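Local atomic coordinates of minor fimbrium subunit Mfa5 (Porphyromonas gingivalis ATCC 33277, PDB entry 6TO1), a protein that serves as an accessory subunit of the minor fimbriae, pili that mediate biofilm formation and adhesion to host cells and other oral bacteria. Residues Ala259-Ile267 / Ala369-Leu377; Gly531-Leu539 / Tyr593-Thr601. All coordinates share one frame; numbering follows the deposited sequence.

Contact 1. Residues Ala259-Ile267 / Ala369-Leu377; sequences ANDPIDLVI and ALANNSLKL. With PO4 (phosphate ion), chain D.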
# COMPACT_ATOMS: atom_id res chain seq x y z
N ALA A 259 -10.43 37.67 -28.78
CA ALA A 259 -9.38 37.75 -29.80
C ALA A 259 -8.37 36.62 -29.69
O ALA A 259 -7.65 36.33 -30.67
CB ALA A 259 -8.65 39.08 -29.71
N ASN A 260 -8.31 35.96 -28.56
CA ASN A 260 -7.37 34.88 -28.33
C ASN A 260 -7.95 33.50 -28.61
O ASN A 260 -7.23 32.50 -28.48
CB ASN A 260 -6.87 34.92 -26.89
CG ASN A 260 -6.14 36.22 -26.57
OD1 ASN A 260 -5.06 36.49 -27.11
ND2 ASN A 260 -6.73 37.04 -25.72
N ASP A 261 -9.24 33.41 -28.93
CA ASP A 261 -9.82 32.12 -29.29
C ASP A 261 -9.29 31.67 -30.65
O ASP A 261 -9.15 32.49 -31.57
CB ASP A 261 -11.35 32.21 -29.36
CG ASP A 261 -12.01 30.87 -29.36
OD1 ASP A 261 -12.54 30.47 -28.29
OD2 ASP A 261 -11.97 30.20 -30.44
N PRO A 262 -8.97 30.39 -30.81
CA PRO A 262 -8.55 29.91 -32.14
C PRO A 262 -9.48 30.33 -33.28
O PRO A 262 -9.02 30.62 -34.39
CB PRO A 262 -8.52 28.38 -31.94
CG PRO A 262 -8.11 28.20 -30.50
CD PRO A 262 -8.87 29.35 -29.77
N ILE A 263 -10.79 30.39 -33.03
CA ILE A 263 -11.73 30.84 -34.06
C ILE A 263 -11.37 32.25 -34.52
O ILE A 263 -11.17 32.51 -35.71
CB ILE A 263 -13.17 30.78 -33.51
CG1 ILE A 263 -13.61 29.33 -33.27
CG2 ILE A 263 -14.13 31.52 -34.46
CD1 ILE A 263 -14.72 29.14 -32.24
N ASP A 264 -11.31 33.18 -33.57
CA ASP A 264 -11.03 34.57 -33.88
C ASP A 264 -9.63 34.71 -34.46
O ASP A 264 -9.41 35.50 -35.37
CB ASP A 264 -11.20 35.43 -32.63
CG ASP A 264 -12.62 35.39 -32.06
OD1 ASP A 264 -13.12 34.28 -31.80
OD2 ASP A 264 -13.25 36.48 -31.89
N LEU A 265 -8.68 33.95 -33.94
CA LEU A 265 -7.31 34.02 -34.42
C LEU A 265 -7.20 33.58 -35.87
O LEU A 265 -6.46 34.19 -36.65
CB LEU A 265 -6.40 33.16 -33.55
CG LEU A 265 -6.07 33.74 -32.18
CD1 LEU A 265 -5.39 32.66 -31.32
CD2 LEU A 265 -5.19 34.98 -32.33
N VAL A 266 -7.86 32.48 -36.23
CA VAL A 266 -7.69 31.99 -37.58
C VAL A 266 -8.40 32.90 -38.56
O VAL A 266 -7.95 33.09 -39.69
CB VAL A 266 -8.16 30.53 -37.72
CG1 VAL A 266 -9.66 30.38 -37.79
CG2 VAL A 266 -7.55 29.92 -38.94
N ILE A 267 -9.52 33.50 -38.15
CA ILE A 267 -10.23 34.41 -39.04
C ILE A 267 -9.40 35.66 -39.26
O ILE A 267 -9.16 36.06 -40.40
CB ILE A 267 -11.63 34.73 -38.48
CG1 ILE A 267 -12.52 33.50 -38.59
CG2 ILE A 267 -12.26 35.92 -39.23
CD1 ILE A 267 -13.88 33.62 -37.87
N ALA A 369 0.08 32.33 -31.74
CA ALA A 369 -1.03 32.14 -30.80
C ALA A 369 -2.04 31.09 -31.29
O ALA A 369 -2.53 30.28 -30.48
CB ALA A 369 -1.74 33.46 -30.53
N LEU A 370 -2.38 31.09 -32.58
CA LEU A 370 -3.35 30.10 -33.05
C LEU A 370 -2.88 28.68 -32.72
O LEU A 370 -3.66 27.83 -32.26
CB LEU A 370 -3.55 30.21 -34.57
CG LEU A 370 -4.33 29.12 -35.29
CD1 LEU A 370 -5.73 28.98 -34.70
CD2 LEU A 370 -4.40 29.38 -36.75
N ALA A 371 -1.61 28.42 -32.96
CA ALA A 371 -1.08 27.08 -32.73
C ALA A 371 -1.04 26.74 -31.26
O ALA A 371 -1.50 25.67 -30.85
CB ALA A 371 0.33 26.97 -33.31
N ASN A 372 -0.45 27.62 -30.44
CA ASN A 372 -0.33 27.31 -29.03
C ASN A 372 -1.70 27.24 -28.36
O ASN A 372 -1.95 26.36 -27.52
CB ASN A 372 0.55 28.35 -28.34
CG ASN A 372 2.01 28.22 -28.73
OD1 ASN A 372 2.38 27.34 -29.50
ND2 ASN A 372 2.84 29.12 -28.21
N ASN A 373 -2.59 28.17 -28.70
CA ASN A 373 -3.91 28.20 -28.08
C ASN A 373 -4.76 27.02 -28.53
O ASN A 373 -5.54 26.49 -27.74
CB ASN A 373 -4.59 29.53 -28.37
CG ASN A 373 -3.92 30.68 -27.64
OD1 ASN A 373 -2.95 30.47 -26.92
ND2 ASN A 373 -4.44 31.89 -27.82
N SER A 374 -4.62 26.60 -29.79
CA SER A 374 -5.27 25.36 -30.22
C SER A 374 -4.79 24.18 -29.39
O SER A 374 -5.60 23.36 -28.93
CB SER A 374 -5.03 25.12 -31.71
OG SER A 374 -5.78 26.03 -32.47
N LEU A 375 -3.47 24.06 -29.19
CA LEU A 375 -2.95 22.97 -28.37
C LEU A 375 -3.36 23.10 -26.90
O LEU A 375 -3.57 22.09 -26.24
CB LEU A 375 -1.42 22.90 -28.50
CG LEU A 375 -0.94 22.44 -29.90
CD1 LEU A 375 0.58 22.61 -29.96
CD2 LEU A 375 -1.32 21.02 -30.17
N LYS A 376 -3.51 24.32 -26.39
CA LYS A 376 -3.99 24.45 -25.02
C LYS A 376 -5.40 23.89 -24.87
O LYS A 376 -5.71 23.23 -23.88
CB LYS A 376 -3.97 25.92 -24.58
CG LYS A 376 -2.62 26.45 -24.28
CD LYS A 376 -2.70 27.96 -23.86
CE LYS A 376 -1.33 28.57 -23.83
NZ LYS A 376 -1.44 29.96 -23.30
N LEU A 377 -6.28 24.14 -25.86
CA LEU A 377 -7.65 23.66 -25.77
C LEU A 377 -7.75 22.16 -26.04
O LEU A 377 -8.73 21.53 -25.63
CB LEU A 377 -8.53 24.44 -26.74
CG LEU A 377 -8.81 25.90 -26.37
CD1 LEU A 377 -9.85 26.51 -27.35
CD2 LEU A 377 -9.29 26.06 -24.97
P PO4 D . 0.46 31.80 -26.18
O1 PO4 D . 1.33 30.71 -25.59
O2 PO4 D . -0.97 31.65 -25.69
O3 PO4 D . 0.93 33.16 -25.72
O4 PO4 D . 0.48 31.74 -27.68
O HOH W 1 -3.30 34.42 -26.96
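The carboxamide of N373 is the flat group on which N260 and L265 converge, a compact example of one amide serving both a loop and a helix. At its nitrogen edge ND2 donates to N260 O over 2.9 Å, meeting a lone pair in the carbonyl plane, although the acceptor lies 22° out of the amide plane. A water accepts from the same ND2 and donates to N260 OD1, so both backbone and side chain of N260 are tied to this amide. L265 CD1 comes to 3.7 Å from ND2 obliquely, on the other side of the amide plane from N260 O. A phosphate ion, probably from the crystallisation liquor, lies beyond the oxygen end of the amide, where K376 NZ bonds its O2 at 3.0 Å; the extended lysine chain carries the amine there.

Next to these polar contacts, the P262 ring is a knob in a hole made by L370, N373, S374 and L377. Its CB lies 3.6 Å from S374 OG, and its CD meets L377 CD1. With CG anti to the backbone N (chi1 169°), L370 extends its two methyls across the interface: CD1 reaches the P262 carbonyl oxygen, and CD2 comes within 3.9 Å of V266 CG2. S374 OG turns back to L370 O at 2.8 Å, so this hydroxyl is satisfied within its own helix.

D261 N-caps helix 262-272 by accepting from I263 N and forms a salt bridge to R300. Segments 262-267 and 369-377 run nearly antiparallel (159°), their axes 9.2 Å apart at closest. Helix 369-378 belongs to the beta-alpha-beta crossover from strand 357-362 to parallel strand 385-387 of the von Willebrand factor type A sheet, while helix 340-353 touches the pair through I263, S374 and L377.

Contact 2. Residues Gly531-Leu539 / Tyr593-Thr601; sequences GVIKRHYVL and YYSVPPTNT
Y537 OH is gripped by more than one group: T599 N donates to it in a nearly straight bond (3.2 Å, 167°), and it also hydrogen-bonds D567 OD2, on strand 565-568. The phenol thus probably accepts from T599 N and donates to D567, linking the loop to that carboxylate. T599 OG1 donates in turn to N600 OD1 at 2.8 Å. At the edge of the Y537 ring, in its plane, P598 CB approaches CE1 to 3.9 Å.

R535, two residues earlier on the same side of the strand, makes the second anchor. A turn about CG-CD (chi3 -76°) swings the guanidinium so that NH1 reaches P597 O at 2.7 Å, nearly along the C=O axis. T599 CG2 lies over one face, 3.2 Å from NH2 and offset toward the rim, while the aliphatic part of the arginine rests on V596, with CD 3.5 Å from CG1. Toward the start of the strand, I533 adds an apolar patch, its CG2 against V596 CG2 and its CD1 against Y594 CD2.

Strand segments 531-539 and 593-596 approach to 10.1 Å between axes and are inclined by 31°, so side chains span the gap between strand 530-539 and a face of the small sheet formed by 592-596 and 624-628. D567 also takes R535 NE in a salt bridge through OD1. The one carboxylate thus bonds both R535 and Y537 and probably keeps them oriented, and the neighbouring arginine would be expected to stabilise its negative charge. Polar bonds fix the proline-rich exit of strand 592-596, where neither P597 nor P598 has a backbone N-H to offer, while apolar contacts hold the strand itself.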
# COMPACT_ATOMS: atom_id res chain seq x y z
N GLY A 531 11.27 -23.68 37.03
CA GLY A 531 10.24 -23.89 38.02
C GLY A 531 10.73 -23.52 39.41
O GLY A 531 11.83 -22.97 39.59
N VAL A 532 9.87 -23.78 40.39
CA VAL A 532 10.18 -23.53 41.79
C VAL A 532 9.72 -24.69 42.64
O VAL A 532 8.84 -25.46 42.26
CB VAL A 532 9.54 -22.24 42.32
CG1 VAL A 532 10.03 -21.03 41.56
CG2 VAL A 532 8.01 -22.32 42.28
N ILE A 533 10.32 -24.81 43.83
CA ILE A 533 9.86 -25.75 44.84
C ILE A 533 9.73 -24.96 46.13
O ILE A 533 10.71 -24.41 46.63
CB ILE A 533 10.80 -26.95 45.00
CG1 ILE A 533 10.66 -27.83 43.75
CG2 ILE A 533 10.47 -27.76 46.27
CD1 ILE A 533 11.68 -28.96 43.60
N LYS A 534 8.50 -24.85 46.62
CA LYS A 534 8.21 -24.14 47.85
C LYS A 534 8.21 -25.17 48.98
O LYS A 534 7.72 -26.29 48.81
CB LYS A 534 6.86 -23.46 47.77
CG LYS A 534 6.78 -22.42 46.67
CD LYS A 534 5.50 -21.62 46.78
CE LYS A 534 4.56 -21.88 45.61
NZ LYS A 534 3.43 -20.88 45.61
N ARG A 535 8.78 -24.78 50.12
CA ARG A 535 8.76 -25.59 51.34
C ARG A 535 7.87 -24.89 52.36
O ARG A 535 8.06 -23.70 52.64
CB ARG A 535 10.18 -25.77 51.87
CG ARG A 535 11.06 -26.53 50.89
CD ARG A 535 12.44 -26.85 51.49
NE ARG A 535 13.29 -25.66 51.50
CZ ARG A 535 14.61 -25.69 51.65
NH1 ARG A 535 15.24 -26.84 51.84
NH2 ARG A 535 15.29 -24.56 51.60
N HIS A 536 6.88 -25.61 52.87
CA HIS A 536 5.95 -25.09 53.86
C HIS A 536 6.16 -25.84 55.17
O HIS A 536 6.53 -27.02 55.17
CB HIS A 536 4.50 -25.26 53.42
CG HIS A 536 4.22 -24.76 52.04
ND1 HIS A 536 3.72 -23.50 51.79
CD2 HIS A 536 4.35 -25.37 50.83
CE1 HIS A 536 3.55 -23.35 50.48
NE2 HIS A 536 3.94 -24.46 49.88
N TYR A 537 5.90 -25.15 56.28
CA TYR A 537 6.18 -25.66 57.63
C TYR A 537 4.92 -25.50 58.46
O TYR A 537 4.58 -24.40 58.90
CB TYR A 537 7.36 -24.90 58.23
CG TYR A 537 8.59 -24.95 57.34
CD1 TYR A 537 9.48 -26.00 57.43
CD2 TYR A 537 8.81 -23.97 56.34
CE1 TYR A 537 10.56 -26.08 56.61
CE2 TYR A 537 9.92 -24.04 55.53
CZ TYR A 537 10.79 -25.10 55.66
OH TYR A 537 11.91 -25.24 54.87
N VAL A 538 4.21 -26.61 58.65
CA VAL A 538 2.85 -26.56 59.17
C VAL A 538 2.66 -27.47 60.37
O VAL A 538 3.40 -28.43 60.60
CB VAL A 538 1.82 -26.92 58.06
CG1 VAL A 538 1.90 -25.90 56.90
CG2 VAL A 538 2.02 -28.33 57.56
N LEU A 539 1.57 -27.21 61.08
CA LEU A 539 1.27 -27.79 62.38
C LEU A 539 0.34 -28.99 62.24
O LEU A 539 -0.66 -28.92 61.52
CB LEU A 539 0.63 -26.73 63.27
CG LEU A 539 0.20 -27.12 64.70
CD1 LEU A 539 1.47 -27.49 65.45
CD2 LEU A 539 -0.55 -26.02 65.41
N TYR A 593 12.26 -35.01 39.52
CA TYR A 593 12.11 -35.09 40.97
C TYR A 593 13.38 -34.64 41.67
O TYR A 593 14.50 -34.89 41.20
CB TYR A 593 11.77 -36.51 41.39
CG TYR A 593 10.32 -36.85 41.16
CD1 TYR A 593 9.38 -36.50 42.10
CD2 TYR A 593 9.90 -37.48 40.00
CE1 TYR A 593 8.05 -36.79 41.92
CE2 TYR A 593 8.56 -37.77 39.80
CZ TYR A 593 7.65 -37.44 40.77
OH TYR A 593 6.32 -37.72 40.62
N TYR A 594 13.20 -33.91 42.77
CA TYR A 594 14.31 -33.44 43.59
C TYR A 594 14.11 -33.92 45.02
O TYR A 594 12.97 -34.10 45.47
CB TYR A 594 14.40 -31.93 43.55
CG TYR A 594 14.78 -31.44 42.18
CD1 TYR A 594 16.11 -31.24 41.86
CD2 TYR A 594 13.82 -31.21 41.21
CE1 TYR A 594 16.49 -30.80 40.62
CE2 TYR A 594 14.19 -30.77 39.95
CZ TYR A 594 15.52 -30.57 39.67
OH TYR A 594 15.91 -30.14 38.43
N SER A 595 15.23 -34.10 45.73
CA SER A 595 15.24 -34.57 47.12
C SER A 595 15.26 -33.35 48.03
O SER A 595 16.28 -32.65 48.14
CB SER A 595 16.43 -35.49 47.36
OG SER A 595 16.48 -35.90 48.73
N VAL A 596 14.13 -33.06 48.65
CA VAL A 596 13.91 -31.77 49.29
C VAL A 596 13.89 -31.97 50.80
O VAL A 596 13.01 -32.68 51.31
CB VAL A 596 12.62 -31.09 48.82
CG1 VAL A 596 12.45 -29.79 49.51
CG2 VAL A 596 12.69 -30.94 47.31
N PRO A 597 14.80 -31.36 51.55
CA PRO A 597 14.74 -31.44 53.01
C PRO A 597 14.15 -30.17 53.59
O PRO A 597 14.21 -29.10 52.98
CB PRO A 597 16.22 -31.59 53.39
CG PRO A 597 16.89 -30.60 52.45
CD PRO A 597 16.01 -30.61 51.14
N PRO A 598 13.59 -30.24 54.80
CA PRO A 598 13.23 -29.00 55.49
C PRO A 598 14.48 -28.22 55.88
O PRO A 598 15.56 -28.79 56.09
CB PRO A 598 12.46 -29.49 56.73
CG PRO A 598 13.05 -30.84 57.01
CD PRO A 598 13.48 -31.44 55.67
N THR A 599 14.36 -26.90 55.95
CA THR A 599 15.50 -26.11 56.39
C THR A 599 15.87 -26.43 57.84
O THR A 599 17.04 -26.34 58.21
CB THR A 599 15.24 -24.62 56.24
OG1 THR A 599 14.04 -24.24 56.93
CG2 THR A 599 15.09 -24.30 54.78
N ASN A 600 14.90 -26.81 58.66
CA ASN A 600 15.21 -27.18 60.03
C ASN A 600 14.22 -28.23 60.50
O ASN A 600 13.11 -28.33 59.99
CB ASN A 600 15.16 -26.00 60.99
CG ASN A 600 14.03 -25.07 60.72
OD1 ASN A 600 13.61 -24.90 59.57
ND2 ASN A 600 13.53 -24.44 61.76
N THR A 601 14.63 -29.01 61.50
CA THR A 601 13.78 -30.06 62.05
C THR A 601 13.20 -29.70 63.41
O THR A 601 12.37 -30.46 63.94
CB THR A 601 14.58 -31.36 62.17
OG1 THR A 601 15.78 -31.09 62.90
CG2 THR A 601 14.93 -31.86 60.79

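Overall arrangement
Followed from the N terminus, the modelled chain first lays down strands 90-98 and 110-119 and then enters the von Willebrand factor type A domain. Within it, contact 1 closes a loop of 101 residues, joining the helix 262-272 to the last crossover helix before strand 385-387. The chain then leaves for a domain of antiparallel strands, where strand 463-473 pairs with 110-119. Contact 2 opens only later and closes a loop of 53 residues in the final modelled domain, joining two of its sheets. The loops are in series and neither nest nor cross. The centres of contact 1 and contact 2 lie about 102 Å apart, on opposite sides of the chain's centre, as suits an elongated, modular tip protein.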